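Long-range contacts in cytochrome P450 monooxygenase (Rhodococcus sp. ECU0066, PDB 6KBH), which probably acts as a self-sufficient monooxygenase, joining a heme-binding cytochrome P450 domain to FMN-binding and 2Fe-2S domains in one chain: residues D303-I308 with E409-L414; P415-V420 with V439-D444. One frame throughout, in Å; residues are numbered along the deposited sequence.

Contact 1. Residues D303-I308 with E409-L414; sequences DVWEEI and ELTRRL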
loop_
_atom_site.group_PDB
_atom_site.type_symbol
_atom_site.label_atom_id
_atom_site.label_comp_id
_atom_site.label_asym_id
_atom_site.label_seq_id
_atom_site.Cartn_x
_atom_site.Cartn_y
_atom_site.Cartn_z
ATOM N N ASP A 303 -5.343 -10.424 -21.300
ATOM C CA ASP A 303 -5.486 -11.552 -20.383
ATOM C C ASP A 303 -5.496 -11.072 -18.938
ATOM O O ASP A 303 -6.358 -11.469 -18.144
ATOM C CB ASP A 303 -4.366 -12.568 -20.608
ATOM C CG ASP A 303 -2.994 -11.927 -20.645
ATOM O OD1 ASP A 303 -2.907 -10.727 -20.985
ATOM O OD2 ASP A 303 -2.005 -12.621 -20.329
ATOM N N VAL A 304 -4.550 -10.202 -18.582
ATOM C CA VAL A 304 -4.534 -9.648 -17.233
ATOM C C VAL A 304 -5.717 -8.708 -17.030
ATOM O O VAL A 304 -6.206 -8.547 -15.905
ATOM C CB VAL A 304 -3.182 -8.962 -16.959
ATOM C CG1 VAL A 304 -2.928 -7.868 -17.943
ATOM C CG2 VAL A 304 -3.141 -8.399 -15.576
ATOM N N TRP A 305 -6.208 -8.084 -18.102
ATOM C CA TRP A 305 -7.461 -7.345 -18.010
ATOM C C TRP A 305 -8.596 -8.258 -17.564
ATOM O O TRP A 305 -9.323 -7.949 -16.612
ATOM C CB TRP A 305 -7.791 -6.697 -19.355
ATOM C CG TRP A 305 -9.253 -6.423 -19.550
ATOM C CD1 TRP A 305 -10.157 -7.218 -20.196
ATOM C CD2 TRP A 305 -9.977 -5.268 -19.111
ATOM N NE1 TRP A 305 -11.399 -6.631 -20.179
ATOM C CE2 TRP A 305 -11.315 -5.433 -19.521
ATOM C CE3 TRP A 305 -9.624 -4.111 -18.410
ATOM C CZ2 TRP A 305 -12.299 -4.487 -19.253
ATOM C CZ3 TRP A 305 -10.604 -3.171 -18.146
ATOM C CH2 TRP A 305 -11.925 -3.365 -18.566
ATOM N N GLU A 306 -8.758 -9.395 -18.245
ATOM C CA GLU A 306 -9.839 -10.316 -17.913
ATOM C C GLU A 306 -9.660 -10.922 -16.526
ATOM O O GLU A 306 -10.646 -11.309 -15.887
ATOM C CB GLU A 306 -9.921 -11.420 -18.966
ATOM C CG GLU A 306 -10.780 -11.075 -20.169
ATOM C CD GLU A 306 -10.488 -11.967 -21.357
ATOM O OE1 GLU A 306 -10.109 -13.138 -21.136
ATOM O OE2 GLU A 306 -10.626 -11.501 -22.507
ATOM N N GLU A 307 -8.417 -11.022 -16.051
ATOM C CA GLU A 307 -8.182 -11.493 -14.692
ATOM C C GLU A 307 -8.813 -10.552 -13.674
ATOM O O GLU A 307 -9.492 -10.993 -12.739
ATOM C CB GLU A 307 -6.684 -11.638 -14.436
ATOM C CG GLU A 307 -6.133 -13.007 -14.781
ATOM C CD GLU A 307 -4.715 -13.201 -14.286
ATOM O OE1 GLU A 307 -4.042 -12.189 -14.002
ATOM O OE2 GLU A 307 -4.273 -14.364 -14.179
ATOM N N ILE A 308 -8.594 -9.245 -13.841
ATOM C CA ILE A 308 -9.241 -8.263 -12.975
ATOM C C ILE A 308 -10.756 -8.378 -13.084
ATOM O O ILE A 308 -11.483 -8.203 -12.097
ATOM C CB ILE A 308 -8.750 -6.844 -13.322
ATOM C CG1 ILE A 308 -7.263 -6.695 -13.001
ATOM C CG2 ILE A 308 -9.550 -5.798 -12.570
ATOM C CD1 ILE A 308 -6.704 -5.328 -13.340
ATOM N N GLU A 409 -15.327 -0.211 -11.483
ATOM C CA GLU A 409 -16.566 -0.043 -12.235
ATOM C C GLU A 409 -16.393 -0.431 -13.700
ATOM O O GLU A 409 -17.270 -1.080 -14.281
ATOM C CB GLU A 409 -17.076 1.391 -12.131
ATOM C CG GLU A 409 -18.474 1.510 -12.710
ATOM C CD GLU A 409 -19.163 2.817 -12.394
ATOM O OE1 GLU A 409 -18.492 3.755 -11.920
ATOM O OE2 GLU A 409 -20.393 2.896 -12.609
ATOM N N LEU A 410 -15.277 -0.038 -14.319
ATOM C CA LEU A 410 -15.091 -0.344 -15.734
ATOM C C LEU A 410 -14.782 -1.819 -15.962
ATOM O O LEU A 410 -15.054 -2.345 -17.048
ATOM C CB LEU A 410 -13.992 0.537 -16.328
ATOM C CG LEU A 410 -14.175 2.042 -16.114
ATOM C CD1 LEU A 410 -12.945 2.787 -16.576
ATOM C CD2 LEU A 410 -15.417 2.561 -16.825
ATOM N N THR A 411 -14.215 -2.503 -14.966
ATOM C CA THR A 411 -14.068 -3.951 -15.071
ATOM C C THR A 411 -15.348 -4.680 -14.693
ATOM O O THR A 411 -15.594 -5.787 -15.183
ATOM C CB THR A 411 -12.920 -4.444 -14.196
ATOM O OG1 THR A 411 -13.230 -4.210 -12.813
ATOM C CG2 THR A 411 -11.630 -3.736 -14.576
ATOM N N ARG A 412 -16.161 -4.090 -13.817
ATOM C CA ARG A 412 -17.453 -4.684 -13.491
ATOM C C ARG A 412 -18.400 -4.599 -14.678
ATOM O O ARG A 412 -18.851 -5.621 -15.208
ATOM C CB ARG A 412 -18.063 -3.982 -12.277
ATOM C CG ARG A 412 -17.414 -4.332 -10.956
ATOM C CD ARG A 412 -18.076 -5.523 -10.301
ATOM N NE ARG A 412 -17.637 -5.667 -8.917
ATOM C CZ ARG A 412 -18.030 -4.877 -7.922
ATOM N NH1 ARG A 412 -18.879 -3.883 -8.152
ATOM N NH2 ARG A 412 -17.577 -5.082 -6.693
ATOM N N ARG A 413 -18.696 -3.379 -15.123
ATOM C CA ARG A 413 -19.780 -3.175 -16.075
ATOM C C ARG A 413 -19.372 -3.529 -17.501
ATOM O O ARG A 413 -20.157 -4.139 -18.234
ATOM C CB ARG A 413 -20.271 -1.728 -15.990
ATOM C CG ARG A 413 -20.905 -1.398 -14.646
ATOM C CD ARG A 413 -21.146 0.089 -14.449
ATOM N NE ARG A 413 -22.196 0.616 -15.311
ATOM C CZ ARG A 413 -22.704 1.840 -15.203
ATOM N NH1 ARG A 413 -22.267 2.663 -14.261
ATOM N NH2 ARG A 413 -23.658 2.238 -16.033
ATOM N N LEU A 414 -18.159 -3.166 -17.921
ATOM C CA LEU A 414 -17.724 -3.332 -19.309
ATOM C C LEU A 414 -16.461 -4.183 -19.413
ATOM O O LEU A 414 -15.416 -3.701 -19.864
ATOM C CB LEU A 414 -17.494 -1.973 -19.968
ATOM C CG LEU A 414 -18.489 -0.843 -19.699
ATOM C CD1 LEU A 414 -18.255 0.322 -20.643
ATOM C CD2 LEU A 414 -19.893 -1.358 -19.867
#

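Contact 2. Residues P415-V420 with V439-D444; sequences PHMELV and VWVRWD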
loop_
_atom_site.group_PDB
_atom_site.type_symbol
_atom_site.label_atom_id
_atom_site.label_comp_id
_atom_site.label_asym_id
_atom_site.label_seq_id
_atom_site.Cartn_x
_atom_site.Cartn_y
_atom_site.Cartn_z
ATOM N N PRO A 415 -16.524 -5.464 -19.029
ATOM C CA PRO A 415 -15.365 -6.340 -19.258
ATOM C C PRO A 415 -15.145 -6.660 -20.723
ATOM O O PRO A 415 -14.022 -7.008 -21.104
ATOM C CB PRO A 415 -15.711 -7.609 -18.463
ATOM C CG PRO A 415 -16.899 -7.248 -17.622
ATOM C CD PRO A 415 -17.626 -6.204 -18.398
ATOM N N HIS A 416 -16.184 -6.558 -21.553
ATOM C CA HIS A 416 -16.107 -6.793 -22.989
ATOM C C HIS A 416 -15.623 -5.567 -23.761
ATOM O O HIS A 416 -15.828 -5.479 -24.980
ATOM C CB HIS A 416 -17.472 -7.244 -23.511
ATOM C CG HIS A 416 -18.535 -6.199 -23.392
ATOM N ND1 HIS A 416 -18.734 -5.467 -22.241
ATOM C CD2 HIS A 416 -19.461 -5.763 -24.278
ATOM C CE1 HIS A 416 -19.732 -4.623 -22.425
ATOM N NE2 HIS A 416 -20.193 -4.784 -23.652
ATOM N N MET A 417 -14.999 -4.622 -23.067
ATOM C CA MET A 417 -14.450 -3.430 -23.693
ATOM C C MET A 417 -13.040 -3.705 -24.197
ATOM O O MET A 417 -12.235 -4.341 -23.510
ATOM C CB MET A 417 -14.441 -2.276 -22.692
ATOM C CG MET A 417 -13.601 -1.081 -23.089
ATOM S SD MET A 417 -13.119 -0.088 -21.662
ATOM C CE MET A 417 -14.677 0.688 -21.244
ATOM N N GLU A 418 -12.739 -3.229 -25.405
ATOM C CA GLU A 418 -11.397 -3.368 -25.954
ATOM C C GLU A 418 -10.979 -2.067 -26.621
ATOM O O GLU A 418 -11.799 -1.191 -26.902
ATOM C CB GLU A 418 -11.290 -4.531 -26.955
ATOM C CG GLU A 418 -12.096 -4.365 -28.223
ATOM C CD GLU A 418 -11.970 -5.554 -29.158
ATOM O OE1 GLU A 418 -11.256 -6.517 -28.807
ATOM O OE2 GLU A 418 -12.584 -5.524 -30.247
ATOM N N LEU A 419 -9.677 -1.962 -26.866
ATOM C CA LEU A 419 -9.124 -0.792 -27.530
ATOM C C LEU A 419 -9.440 -0.823 -29.019
ATOM O O LEU A 419 -9.368 -1.873 -29.665
ATOM C CB LEU A 419 -7.610 -0.733 -27.326
ATOM C CG LEU A 419 -7.082 -0.122 -26.031
ATOM C CD1 LEU A 419 -5.586 -0.362 -25.901
ATOM C CD2 LEU A 419 -7.395 1.355 -25.994
ATOM N N VAL A 420 -9.800 0.337 -29.561
ATOM C CA VAL A 420 -9.905 0.511 -31.006
ATOM C C VAL A 420 -8.543 0.183 -31.608
ATOM O O VAL A 420 -7.549 0.847 -31.281
ATOM C CB VAL A 420 -10.353 1.936 -31.372
ATOM C CG1 VAL A 420 -10.230 2.163 -32.869
ATOM C CG2 VAL A 420 -11.781 2.179 -30.899
ATOM N N VAL A 439 -7.870 7.778 -25.097
ATOM C CA VAL A 439 -7.908 6.328 -25.206
ATOM C C VAL A 439 -9.291 5.970 -25.745
ATOM O O VAL A 439 -10.313 6.369 -25.173
ATOM C CB VAL A 439 -7.575 5.626 -23.869
ATOM C CG1 VAL A 439 -8.771 5.459 -22.960
ATOM C CG2 VAL A 439 -6.906 4.287 -24.116
ATOM N N TRP A 440 -9.321 5.324 -26.906
ATOM C CA TRP A 440 -10.562 5.044 -27.616
ATOM C C TRP A 440 -10.902 3.574 -27.429
ATOM O O TRP A 440 -10.091 2.698 -27.750
ATOM C CB TRP A 440 -10.439 5.394 -29.099
ATOM C CG TRP A 440 -10.317 6.871 -29.365
ATOM C CD1 TRP A 440 -9.175 7.561 -29.656
ATOM C CD2 TRP A 440 -11.379 7.838 -29.362
ATOM N NE1 TRP A 440 -9.458 8.893 -29.833
ATOM C CE2 TRP A 440 -10.802 9.090 -29.659
ATOM C CE3 TRP A 440 -12.757 7.766 -29.137
ATOM C CZ2 TRP A 440 -11.557 10.261 -29.736
ATOM C CZ3 TRP A 440 -13.506 8.930 -29.219
ATOM C CH2 TRP A 440 -12.903 10.160 -29.513
ATOM N N VAL A 441 -12.095 3.305 -26.909
ATOM C CA VAL A 441 -12.484 1.957 -26.523
ATOM C C VAL A 441 -13.834 1.621 -27.139
ATOM O O VAL A 441 -14.748 2.453 -27.170
ATOM C CB VAL A 441 -12.528 1.797 -24.989
ATOM C CG1 VAL A 441 -11.136 1.958 -24.405
ATOM C CG2 VAL A 441 -13.471 2.804 -24.378
ATOM N N ARG A 442 -13.944 0.399 -27.645
ATOM C CA ARG A 442 -15.189 -0.164 -28.138
ATOM C C ARG A 442 -15.683 -1.235 -27.173
ATOM O O ARG A 442 -14.916 -1.789 -26.382
ATOM C CB ARG A 442 -15.002 -0.767 -29.534
ATOM C CG ARG A 442 -14.233 -2.071 -29.488
ATOM C CD ARG A 442 -14.338 -2.911 -30.751
ATOM N NE ARG A 442 -14.070 -2.155 -31.965
ATOM C CZ ARG A 442 -13.119 -2.473 -32.838
ATOM N NH1 ARG A 442 -12.340 -3.524 -32.618
ATOM N NH2 ARG A 442 -12.942 -1.735 -33.924
ATOM N N TRP A 443 -16.982 -1.513 -27.243
ATOM C CA TRP A 443 -17.569 -2.660 -26.561
ATOM C C TRP A 443 -18.926 -2.944 -27.189
ATOM O O TRP A 443 -19.461 -2.134 -27.951
ATOM C CB TRP A 443 -17.697 -2.435 -25.049
ATOM C CG TRP A 443 -18.773 -1.475 -24.656
ATOM C CD1 TRP A 443 -20.063 -1.771 -24.319
ATOM C CD2 TRP A 443 -18.647 -0.057 -24.549
ATOM N NE1 TRP A 443 -20.749 -0.619 -24.014
ATOM C CE2 TRP A 443 -19.898 0.447 -24.146
ATOM C CE3 TRP A 443 -17.596 0.838 -24.760
ATOM C CZ2 TRP A 443 -20.123 1.804 -23.954
ATOM C CZ3 TRP A 443 -17.824 2.178 -24.567
ATOM C CH2 TRP A 443 -19.074 2.652 -24.168
ATOM N N ASP A 444 -19.474 -4.114 -26.861
ATOM C CA ASP A 444 -20.781 -4.519 -27.363
ATOM C C ASP A 444 -21.854 -4.049 -26.389
ATOM O O ASP A 444 -21.962 -4.612 -25.288
ATOM C CB ASP A 444 -20.841 -6.030 -27.540
ATOM C CG ASP A 444 -22.062 -6.482 -28.320
ATOM O OD1 ASP A 444 -22.949 -5.645 -28.592
ATOM O OD2 ASP A 444 -22.132 -7.680 -28.664
#

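Contact 1. Residues D303-I308 with E409-L414
W305 brings CZ2, CZ3 and CH2 of its indole up to the C-terminal part of helix 396-413 and the L414 carbonyl that follows, overlapping T411 CG2 and L410 O. CG stands anti to the backbone N (chi1 156°), and the six-membered ring beyond it reaches the partner segment although CB does not aim there. The ring edge meets a carbonyl: L414 O lies near the ring plane, 3.3 Å from W305 CZ2. L410 O comes in obliquely, 3.6 Å from W305 CH2. Next to it T411 CG2 sits 3.8 Å from W305 CZ3, also at a slant.

T411 turns its CB toward the other helix. Its CG2 is anti to the carbonyl carbon, beside the backbone N, and meets the branch methyl of I308, with I308 CG2 3.5 Å from T411 CG2; the backbones come nearest at this same pair. The polar ends are served from outside the pair: T411 OG1 bonds back to L407 O and E408 O, while the partner of W305 NE1 is P415 O, just beyond the segment. The junction between the segments is therefore mostly van der Waals packing, with two backbone carbonyl oxygens set close to the indole and 208 Å² buried in total.

The short axes are 10.1 Å apart at closest and cross at -86°, almost perpendicular, which fits a meeting limited to a few side chains. All five touching residues are buried in the P450 part of the chain. Helix 284-300 packs on W305 through L299, on I308 through L298 and on L410 through L295, while helix 315-325 adds I315 and A318 against I308.

Contact 2. Residues P415-V420 with V439-D444
Strands 418-419 and 440-442 pair antiparallel, with E418 and R442 as a hydrogen-bonded pair: E418 N to R442 O and R442 N to E418 O are both 2.8 Å. L419 faces V441 as the following non-hydrogen-bonded pair, and V420 N extends the ladder to W440 O at 3.0 Å.

E418 and R442 lie side by side on one face of the sheet, pointing the same way. Beyond CG the E418 chain is extended, and R442 NH1 reaches E418 OE2 at 3.1 Å in a nearly straight salt bridge (170° at the hydrogen). OE2 is close to the guanidinium plane, whereas the nitrogen stands above the carboxylate plane, the two groups being turned 57° apart.

M417 CG packs on V441 CB at 3.6 Å, and L419 CD2 meets V439 CG2 at 3.5 Å, the two side chains crossing at about a right angle. At the other end W443 CB sits over one face of the H416 ring, 3.8 Å from its centroid, a CH-pi contact. H416 NE2 is modelled as donating to D444 O, though its very short distance makes the detail doubtful.

The backbone bonds thus fix the strand register. The ion pair joins partly exposed E418 to exposed R442, whereas buried M417 and V441 pack beneath L175 of helix 175-180, and L299 of helix 284-300 touches L419 and V441.

How the contacts relate
Following the chain from the N terminus, helix 302-310 supplies the first half of contact 1, and about a hundred residues later the end of helix 396-413 returns to close that long loop. Contact 2 opens directly afterwards at P415 and closes a much shorter loop at 439-444, so the two are in series, neither nested nor crossing. Their centres are 11 Å apart, and they join physically: W305 NE1 and P415 O, 2.8 Å apart, form a probable hydrogen bond, and L414 CD1 packs on W443 CE2. Together they tie two helices to the three-stranded antiparallel sheet, where strand 440-442 lies between 418-419 and 172-174.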